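Local atomic coordinates of deoxyhypusine hydroxylase (Homo sapiens, PDB entry 4D50), a protein that hydroxylates the deoxyhypusine residue of translation initiation factor eIF-5A with a diiron centre, completing the formation of hypusine. Residues Gln222-Leu234 / Cys247-Cys259. Residues are numbered along the deposited sequence; the frame is centred on the assembly and turned at random.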
loop_
_atom_site.group_PDB
_atom_site.type_symbol
_atom_site.label_atom_id
_atom_site.label_comp_id
_atom_site.label_asym_id
_atom_site.label_seq_id
_atom_site.Cartn_x
_atom_site.Cartn_y
_atom_site.Cartn_z
ATOM N N GLN A 222 -12.247 1.774 6.890
ATOM C CA GLN A 222 -12.923 0.626 7.531
ATOM C C GLN A 222 -14.397 0.900 7.803
ATOM O O GLN A 222 -14.995 0.274 8.716
ATOM C CB GLN A 222 -12.189 0.194 8.848
ATOM C CG GLN A 222 -11.357 -1.054 8.694
ATOM C CD GLN A 222 -10.887 -1.643 10.022
ATOM O OE1 GLN A 222 -9.708 -1.757 10.276
ATOM N NE2 GLN A 222 -11.830 -2.032 10.878
ATOM N N HIS A 223 -15.028 1.793 7.041
ATOM C CA HIS A 223 -16.416 2.087 7.216
ATOM C C HIS A 223 -17.240 1.137 6.341
ATOM O O HIS A 223 -17.002 0.996 5.128
ATOM C CB HIS A 223 -16.795 3.481 6.839
ATOM C CG HIS A 223 -18.124 3.899 7.377
ATOM N ND1 HIS A 223 -19.328 3.437 6.878
ATOM C CD2 HIS A 223 -18.438 4.706 8.415
ATOM C CE1 HIS A 223 -20.327 3.954 7.564
ATOM N NE2 HIS A 223 -19.821 4.736 8.499
ATOM N N GLU A 224 -18.211 0.496 6.979
ATOM C CA GLU A 224 -18.968 -0.577 6.362
ATOM C C GLU A 224 -19.851 -0.135 5.160
ATOM O O GLU A 224 -20.282 -0.973 4.365
ATOM C CB GLU A 224 -19.846 -1.212 7.479
ATOM C CG GLU A 224 -20.198 -2.675 7.331
ATOM C CD GLU A 224 -20.939 -3.221 8.558
ATOM O OE1 GLU A 224 -20.612 -2.821 9.713
ATOM O OE2 GLU A 224 -21.850 -4.074 8.362
ATOM N N ALA A 225 -20.141 1.167 5.045
ATOM C CA ALA A 225 -20.985 1.709 3.948
ATOM C C ALA A 225 -20.330 1.444 2.596
ATOM O O ALA A 225 -21.035 1.419 1.598
ATOM C CB ALA A 225 -21.258 3.204 4.095
ATOM N N ALA A 226 -19.008 1.237 2.605
ATOM C CA ALA A 226 -18.219 1.009 1.366
ATOM C C ALA A 226 -18.139 -0.438 0.937
ATOM O O ALA A 226 -17.725 -0.680 -0.185
ATOM C CB ALA A 226 -16.795 1.503 1.528
ATOM N N VAL A 227 -18.617 -1.364 1.780
ATOM C CA VAL A 227 -18.482 -2.811 1.516
ATOM C C VAL A 227 -19.070 -3.241 0.160
ATOM O O VAL A 227 -18.407 -3.927 -0.563
ATOM C CB VAL A 227 -18.973 -3.664 2.693
ATOM C CG1 VAL A 227 -19.158 -5.141 2.311
ATOM C CG2 VAL A 227 -18.046 -3.528 3.866
ATOM N N PRO A 228 -20.346 -2.876 -0.144
ATOM C CA PRO A 228 -20.949 -3.263 -1.373
ATOM C C PRO A 228 -20.126 -2.870 -2.551
ATOM O O PRO A 228 -19.970 -3.661 -3.442
ATOM C CB PRO A 228 -22.318 -2.546 -1.358
ATOM C CG PRO A 228 -22.616 -2.333 0.075
ATOM C CD PRO A 228 -21.300 -2.224 0.773
ATOM N N GLN A 229 -19.607 -1.633 -2.582
ATOM C CA GLN A 229 -18.807 -1.181 -3.690
ATOM C C GLN A 229 -17.472 -1.872 -3.750
ATOM O O GLN A 229 -16.992 -2.168 -4.837
ATOM C CB GLN A 229 -18.704 0.339 -3.627
ATOM C CG GLN A 229 -20.041 0.991 -4.068
ATOM C CD GLN A 229 -20.122 1.082 -5.582
ATOM O OE1 GLN A 229 -19.223 1.628 -6.227
ATOM N NE2 GLN A 229 -21.201 0.557 -6.154
ATOM N N LEU A 230 -16.865 -2.130 -2.599
ATOM C CA LEU A 230 -15.577 -2.886 -2.551
ATOM C C LEU A 230 -15.734 -4.306 -3.029
ATOM O O LEU A 230 -14.945 -4.790 -3.848
ATOM C CB LEU A 230 -15.046 -2.920 -1.163
ATOM C CG LEU A 230 -14.426 -1.588 -0.631
ATOM C CD1 LEU A 230 -14.194 -1.684 0.865
ATOM C CD2 LEU A 230 -13.146 -1.265 -1.343
ATOM N N ALA A 231 -16.816 -4.913 -2.605
ATOM C CA ALA A 231 -17.160 -6.285 -3.087
ATOM C C ALA A 231 -17.508 -6.353 -4.572
ATOM O O ALA A 231 -17.064 -7.264 -5.296
ATOM C CB ALA A 231 -18.250 -6.871 -2.269
ATOM N N ALA A 232 -18.250 -5.373 -5.067
ATOM C CA ALA A 232 -18.537 -5.247 -6.531
ATOM C C ALA A 232 -17.274 -5.064 -7.359
ATOM O O ALA A 232 -17.141 -5.587 -8.432
ATOM C CB ALA A 232 -19.441 -4.088 -6.771
ATOM N N ALA A 233 -16.373 -4.196 -6.917
ATOM C CA ALA A 233 -15.066 -4.028 -7.615
ATOM C C ALA A 233 -14.309 -5.368 -7.642
ATOM O O ALA A 233 -13.714 -5.711 -8.630
ATOM C CB ALA A 233 -14.231 -2.895 -7.012
ATOM N N LEU A 234 -14.186 -6.007 -6.488
ATOM C CA LEU A 234 -13.545 -7.349 -6.358
ATOM C C LEU A 234 -14.159 -8.332 -7.365
ATOM O O LEU A 234 -13.424 -9.037 -8.066
ATOM C CB LEU A 234 -13.559 -7.849 -4.914
ATOM C CG LEU A 234 -12.988 -9.280 -4.764
ATOM C CD1 LEU A 234 -11.534 -9.476 -5.195
ATOM C CD2 LEU A 234 -13.120 -9.694 -3.347
ATOM N N CYS A 247 -8.954 -3.974 -3.128
ATOM C CA CYS A 247 -10.363 -4.107 -2.705
ATOM C C CYS A 247 -10.536 -5.341 -1.812
ATOM O O CYS A 247 -11.146 -5.269 -0.767
ATOM C CB CYS A 247 -11.296 -4.089 -3.898
ATOM S SG CYS A 247 -11.433 -2.441 -4.609
ATOM N N ALA A 248 -9.863 -6.438 -2.168
ATOM C CA ALA A 248 -9.920 -7.632 -1.378
ATOM C C ALA A 248 -9.263 -7.389 0.011
ATOM O O ALA A 248 -9.784 -7.802 1.074
ATOM C CB ALA A 248 -9.211 -8.747 -2.103
ATOM N N GLU A 249 -8.090 -6.746 0.013
ATOM C CA GLU A 249 -7.427 -6.388 1.256
ATOM C C GLU A 249 -8.309 -5.526 2.114
ATOM O O GLU A 249 -8.353 -5.742 3.316
ATOM C CB GLU A 249 -6.118 -5.635 1.006
ATOM C CG GLU A 249 -4.898 -6.481 0.758
ATOM C CD GLU A 249 -3.592 -5.871 1.338
ATOM O OE1 GLU A 249 -3.548 -4.903 2.143
ATOM O OE2 GLU A 249 -2.557 -6.403 0.971
ATOM N N ALA A 250 -8.974 -4.514 1.513
ATOM C CA ALA A 250 -9.900 -3.657 2.271
ATOM C C ALA A 250 -11.033 -4.428 2.933
ATOM O O ALA A 250 -11.355 -4.243 4.118
ATOM C CB ALA A 250 -10.416 -2.537 1.377
ATOM N N LEU A 251 -11.573 -5.357 2.183
ATOM C CA LEU A 251 -12.635 -6.247 2.669
ATOM C C LEU A 251 -12.089 -7.086 3.840
ATOM O O LEU A 251 -12.817 -7.298 4.851
ATOM C CB LEU A 251 -13.171 -7.166 1.553
ATOM C CG LEU A 251 -14.033 -6.390 0.557
ATOM C CD1 LEU A 251 -14.368 -7.171 -0.707
ATOM C CD2 LEU A 251 -15.277 -5.882 1.237
ATOM N N GLY A 252 -10.872 -7.571 3.674
ATOM C CA GLY A 252 -10.119 -8.231 4.737
ATOM C C GLY A 252 -9.952 -7.453 6.020
ATOM O O GLY A 252 -10.155 -8.000 7.134
ATOM N N ALA A 253 -9.596 -6.170 5.909
ATOM C CA ALA A 253 -9.479 -5.332 7.047
ATOM C C ALA A 253 -10.816 -5.116 7.760
ATOM O O ALA A 253 -10.825 -5.105 8.985
ATOM C CB ALA A 253 -8.939 -4.020 6.596
ATOM N N ILE A 254 -11.900 -4.932 7.000
ATOM C CA ILE A 254 -13.210 -4.627 7.580
ATOM C C ILE A 254 -13.675 -5.886 8.277
ATOM O O ILE A 254 -14.095 -5.840 9.416
ATOM C CB ILE A 254 -14.171 -4.085 6.517
ATOM C CG1 ILE A 254 -13.602 -2.754 5.999
ATOM C CG2 ILE A 254 -15.591 -3.882 7.043
ATOM C CD1 ILE A 254 -14.173 -2.263 4.691
ATOM N N ALA A 255 -13.570 -7.015 7.592
ATOM C CA ALA A 255 -13.732 -8.363 8.208
ATOM C C ALA A 255 -15.162 -8.631 8.766
ATOM O O ALA A 255 -15.314 -9.430 9.693
ATOM C CB ALA A 255 -12.676 -8.577 9.257
ATOM N N ARG A 256 -16.184 -7.972 8.186
ATOM C CA ARG A 256 -17.561 -8.216 8.581
ATOM C C ARG A 256 -17.955 -9.488 7.828
ATOM O O ARG A 256 -17.368 -9.803 6.788
ATOM C CB ARG A 256 -18.485 -7.042 8.202
ATOM C CG ARG A 256 -18.200 -5.757 8.984
ATOM C CD ARG A 256 -18.599 -5.910 10.438
ATOM N NE ARG A 256 -19.222 -4.758 11.064
ATOM C CZ ARG A 256 -18.814 -4.084 12.147
ATOM N NH1 ARG A 256 -17.654 -4.325 12.761
ATOM N NH2 ARG A 256 -19.605 -3.122 12.621
ATOM N N PRO A 257 -18.947 -10.246 8.345
ATOM C CA PRO A 257 -19.400 -11.472 7.661
ATOM C C PRO A 257 -19.646 -11.309 6.133
ATOM O O PRO A 257 -19.317 -12.192 5.313
ATOM C CB PRO A 257 -20.697 -11.789 8.423
ATOM C CG PRO A 257 -20.330 -11.412 9.833
ATOM C CD PRO A 257 -19.578 -10.108 9.674
ATOM N N ALA A 258 -20.132 -10.177 5.699
ATOM C CA ALA A 258 -20.384 -10.039 4.276
ATOM C C ALA A 258 -19.042 -9.842 3.493
ATOM O O ALA A 258 -18.976 -10.102 2.322
ATOM C CB ALA A 258 -21.292 -8.895 3.971
ATOM N N CYS A 259 -18.022 -9.325 4.150
ATOM C CA CYS A 259 -16.725 -9.155 3.489
ATOM C C CYS A 259 -16.120 -10.506 3.304
ATOM O O CYS A 259 -15.587 -10.860 2.213
ATOM C CB CYS A 259 -15.755 -8.374 4.346
ATOM S SG CYS A 259 -16.299 -6.702 4.753
#
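Helix 227-234 runs roughly antiparallel to helix 247-254, with the axes 8.9 Å apart at 142°, and the CA atoms of Leu230 and Cys247 face each other at 5.4 Å. Knobs-into-holes packing joins them. Leu230 enters the hole made by Cys247, Ala250, Leu251 and Ile254. Its two methyls divide the work: CD1 lies 3.9 Å from Ile254 CD1 and also touches Ala250 CB, while CD2 meets Cys247 SG. Behind it, Leu218 of helix 208-221 packs on Leu230, so the apolar core continues on to that helix. Leu251 is the reciprocal knob, set among Val227, Leu230, Ala231 and Leu234. With CG turned opposite its carbonyl carbon (chi1 -73°), its CD2 reaches Leu230 CB at 3.8 Å and its CD1 packs on Ala231 CA and Leu234 CD2. Cutting Leu251 back to an alanine is likely to open a gap between Val227 and Leu234 and take away the methyl that packs on Leu230 CB. The sulfur of Cys247 also rests 3.7 Å from Ala233 CB. Toward the other end, Val227 CG2 touches Ile254 CG2 and, at 3.7 Å, Cys259 SG on the following helix. The side chains of Ile254 and Gln222 run past each other in opposite directions, with CG1 of Ile254 against CG of Gln222.

A salt bridge lies at the exposed margin. Arg256 NE donates to Glu224 OE1 at 2.7 Å, and NH2 of the same arginine adds a weak bond to that oxygen. The two groups cross steeply, their planes 77° apart, and NE approaches from above the carboxylate plane.

The contact joins the fourth and fifth HEAT-like repeats. Helix 241-254 also carries the iron ligands His245 and Glu246, directly before Cys247. The chemistry is thus a buried apolar interface beside the metal-binding residues, with its charged pair kept at the surface.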